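Local coordinates for Rod shape-determining protein (MreC) (PDB 5LP5), which binds the penicillin-binding protein PBP2 in the core cell wall synthesis complex of Helicobacter pylori and so is likely to support maintenance of cell shape, at the interface of chains A and B. Sequence-based numbering; all coordinates share one arbitrary frame. Chains: chain A/B, Rod shape-determining protein (MreC).

The interface of chains A and B. Residues chain A 103, 109, 233-235, 238-239; chain B 158, 160, 164-167, 198, 200.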
loop_
_atom_site.group_PDB
_atom_site.type_symbol
_atom_site.label_atom_id
_atom_site.label_comp_id
_atom_site.label_asym_id
_atom_site.label_seq_id
_atom_site.Cartn_x
_atom_site.Cartn_y
_atom_site.Cartn_z
ATOM N N PHE A 103 -31.570 -9.846 -29.027
ATOM C CA PHE A 103 -30.980 -8.867 -28.111
ATOM C C PHE A 103 -32.092 -8.399 -27.174
ATOM O O PHE A 103 -33.268 -8.484 -27.528
ATOM C CB PHE A 103 -30.434 -7.693 -28.883
ATOM C CG PHE A 103 -29.259 -8.030 -29.732
ATOM C CD1 PHE A 103 -27.967 -7.900 -29.256
ATOM C CD2 PHE A 103 -29.443 -8.433 -31.047
ATOM C CE1 PHE A 103 -26.895 -8.190 -30.080
ATOM C CE2 PHE A 103 -28.373 -8.733 -31.867
ATOM C CZ PHE A 103 -27.097 -8.612 -31.384
ATOM N N THR A 109 -25.970 -3.722 -27.964
ATOM C CA THR A 109 -25.449 -4.999 -28.470
ATOM C C THR A 109 -24.863 -5.900 -27.379
ATOM O O THR A 109 -24.510 -7.038 -27.634
ATOM C CB THR A 109 -24.292 -4.776 -29.481
ATOM O OG1 THR A 109 -23.184 -4.112 -28.845
ATOM C CG2 THR A 109 -24.744 -3.966 -30.684
ATOM N N SER A 233 -17.779 -6.939 -30.212
ATOM C CA SER A 233 -18.866 -6.608 -31.105
ATOM C C SER A 233 -18.946 -7.706 -32.149
ATOM O O SER A 233 -19.574 -7.480 -33.156
ATOM C CB SER A 233 -18.502 -5.245 -31.809
ATOM O OG SER A 233 -19.545 -4.263 -32.001
ATOM N N GLY A 234 -18.333 -8.880 -31.939
ATOM C CA GLY A 234 -18.110 -9.827 -33.040
ATOM C C GLY A 234 -19.143 -10.938 -33.152
ATOM O O GLY A 234 -19.238 -11.785 -32.268
ATOM N N ALA A 235 -19.873 -10.966 -34.264
ATOM C CA ALA A 235 -21.055 -11.804 -34.384
ATOM C C ALA A 235 -20.790 -13.302 -34.450
ATOM O O ALA A 235 -21.703 -14.096 -34.191
ATOM C CB ALA A 235 -21.872 -11.389 -35.591
ATOM N N LEU A 238 -21.348 -15.120 -30.987
ATOM C CA LEU A 238 -22.635 -15.110 -30.316
ATOM C C LEU A 238 -23.415 -16.369 -30.660
ATOM O O LEU A 238 -24.448 -16.663 -30.064
ATOM C CB LEU A 238 -23.380 -13.803 -30.577
ATOM C CG LEU A 238 -22.912 -12.649 -29.668
ATOM C CD1 LEU A 238 -23.599 -11.328 -29.997
ATOM C CD2 LEU A 238 -23.115 -12.949 -28.185
ATOM N N ARG A 239 -22.897 -17.143 -31.613
ATOM C CA ARG A 239 -23.377 -18.510 -31.818
ATOM C C ARG A 239 -22.366 -19.496 -31.252
ATOM O O ARG A 239 -21.203 -19.163 -31.053
ATOM C CB ARG A 239 -23.676 -18.773 -33.290
ATOM C CG ARG A 239 -24.915 -17.993 -33.747
ATOM C CD ARG A 239 -25.352 -18.270 -35.169
ATOM N NE ARG A 239 -24.239 -18.268 -36.135
ATOM C CZ ARG A 239 -23.782 -17.208 -36.809
ATOM N NH1 ARG A 239 -24.301 -16.001 -36.635
ATOM N NH2 ARG A 239 -22.778 -17.370 -37.662
ATOM N N SER B 158 -30.794 -6.084 -36.488
ATOM C CA SER B 158 -29.370 -6.366 -36.285
ATOM C C SER B 158 -28.622 -6.758 -37.540
ATOM O O SER B 158 -29.026 -7.672 -38.257
ATOM C CB SER B 158 -29.163 -7.468 -35.263
ATOM O OG SER B 158 -27.791 -7.616 -34.958
ATOM N N MET B 160 -24.457 -7.086 -39.428
ATOM C CA MET B 160 -23.026 -7.322 -39.203
ATOM C C MET B 160 -22.197 -6.810 -40.378
ATOM O O MET B 160 -22.592 -6.939 -41.526
ATOM C CB MET B 160 -22.763 -8.799 -38.931
ATOM C CG MET B 160 -23.160 -9.736 -40.054
ATOM S SD MET B 160 -23.017 -11.447 -39.472
ATOM C CE MET B 160 -23.530 -12.336 -40.932
ATOM N N ASN B 164 -15.061 -9.462 -40.215
ATOM C CA ASN B 164 -15.087 -9.715 -38.778
ATOM C C ASN B 164 -16.494 -9.668 -38.171
ATOM O O ASN B 164 -16.644 -9.741 -36.948
ATOM C CB ASN B 164 -14.227 -8.668 -38.067
ATOM C CG ASN B 164 -12.792 -8.783 -38.423
ATOM O OD1 ASN B 164 -12.295 -9.878 -38.667
ATOM N ND2 ASN B 164 -12.106 -7.653 -38.448
ATOM N N GLN B 165 -17.504 -9.487 -39.028
ATOM C CA GLN B 165 -18.896 -9.488 -38.632
ATOM C C GLN B 165 -19.158 -8.582 -37.422
ATOM O O GLN B 165 -19.746 -9.008 -36.414
ATOM C CB GLN B 165 -19.348 -10.928 -38.375
ATOM C CG GLN B 165 -18.985 -11.892 -39.498
ATOM C CD GLN B 165 -19.841 -13.169 -39.545
ATOM O OE1 GLN B 165 -20.299 -13.693 -38.530
ATOM N NE2 GLN B 165 -20.061 -13.666 -40.745
ATOM N N VAL B 166 -18.719 -7.334 -37.543
ATOM C CA VAL B 166 -18.902 -6.340 -36.509
ATOM C C VAL B 166 -20.388 -5.997 -36.399
ATOM O O VAL B 166 -21.043 -5.727 -37.405
ATOM C CB VAL B 166 -18.089 -5.052 -36.827
ATOM C CG1 VAL B 166 -18.419 -3.935 -35.845
ATOM C CG2 VAL B 166 -16.604 -5.297 -36.769
ATOM N N LEU B 167 -20.898 -5.969 -35.170
ATOM C CA LEU B 167 -22.321 -5.767 -34.921
ATOM C C LEU B 167 -22.728 -4.315 -34.760
ATOM O O LEU B 167 -21.987 -3.487 -34.207
ATOM C CB LEU B 167 -22.736 -6.532 -33.658
ATOM C CG LEU B 167 -22.760 -8.050 -33.810
ATOM C CD1 LEU B 167 -22.956 -8.708 -32.454
ATOM C CD2 LEU B 167 -23.857 -8.471 -34.780
ATOM N N SER B 198 -27.409 -9.916 -39.328
ATOM C CA SER B 198 -26.617 -10.729 -38.415
ATOM C C SER B 198 -27.295 -12.054 -38.114
ATOM O O SER B 198 -26.650 -13.025 -37.798
ATOM C CB SER B 198 -26.391 -9.972 -37.104
ATOM O OG SER B 198 -27.468 -10.187 -36.197
ATOM N N LEU B 200 -29.085 -12.675 -35.552
ATOM C CA LEU B 200 -29.151 -12.960 -34.125
ATOM C C LEU B 200 -30.382 -12.366 -33.448
ATOM O O LEU B 200 -30.660 -12.676 -32.281
ATOM C CB LEU B 200 -27.915 -12.466 -33.389
ATOM C CG LEU B 200 -26.523 -12.699 -33.981
ATOM C CD1 LEU B 200 -25.552 -11.577 -33.613
ATOM C CD2 LEU B 200 -25.988 -14.033 -33.546
#
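A short antiparallel bridge, A:Gly234 opposite B:Val166, joins a loop of chain A to the start of strand 166-172 of chain B. Backbone groups carry it. B:Leu167 N donates to A:Ser233 O at 2.8 Å, in the carbonyl plane, with 142° at the hydrogen. A:Ala235 N returns a straighter bond to B:Gln165 O at 2.9 Å, this donor standing above the carbonyl plane. B:Leu167 lies at the centre of the apolar contact: its CG is anti to the carbonyl carbon (chi1 -71°), and its two methyls part, CD2 meeting the A:Ala235 methyl CB and CD1 meeting A:Leu238 CD1, each at 3.6 Å. The A:Ala235 methyl also touches B:Gln165 CB and, more loosely, the B:Met160 sulphur. B:Leu200 crosses A:Leu238 at about a right angle, its CD2 4.0 Å from A:Leu238 CB, while its other methyl, CD1, reaches the ring tip CZ of A:Phe103. The CE2 corner of that ring meets B:Ser158 through its hydroxyl OG at 3.3 Å, which lies anti to the backbone N (chi1 -173°), with CB just behind; within chain A, A:Thr109 O lies at the ring edge, in plane. Behind this layer B:Ser198 OG pairs with B:Ser158 OG (2.9 Å) and accepts B:Leu200 N (3.0 Å), so that one hydroxyl holds the B:Ser158 side chain and the B:Leu200 backbone, the two residues that meet the A:Phe103 ring. The 3-10 helix 235-238 presents A:Ala235 and A:Leu238 together. The patch joins two MreC copies in an arrangement that is not an exact two-fold and could reflect self-association, though the crystal alone does not establish this.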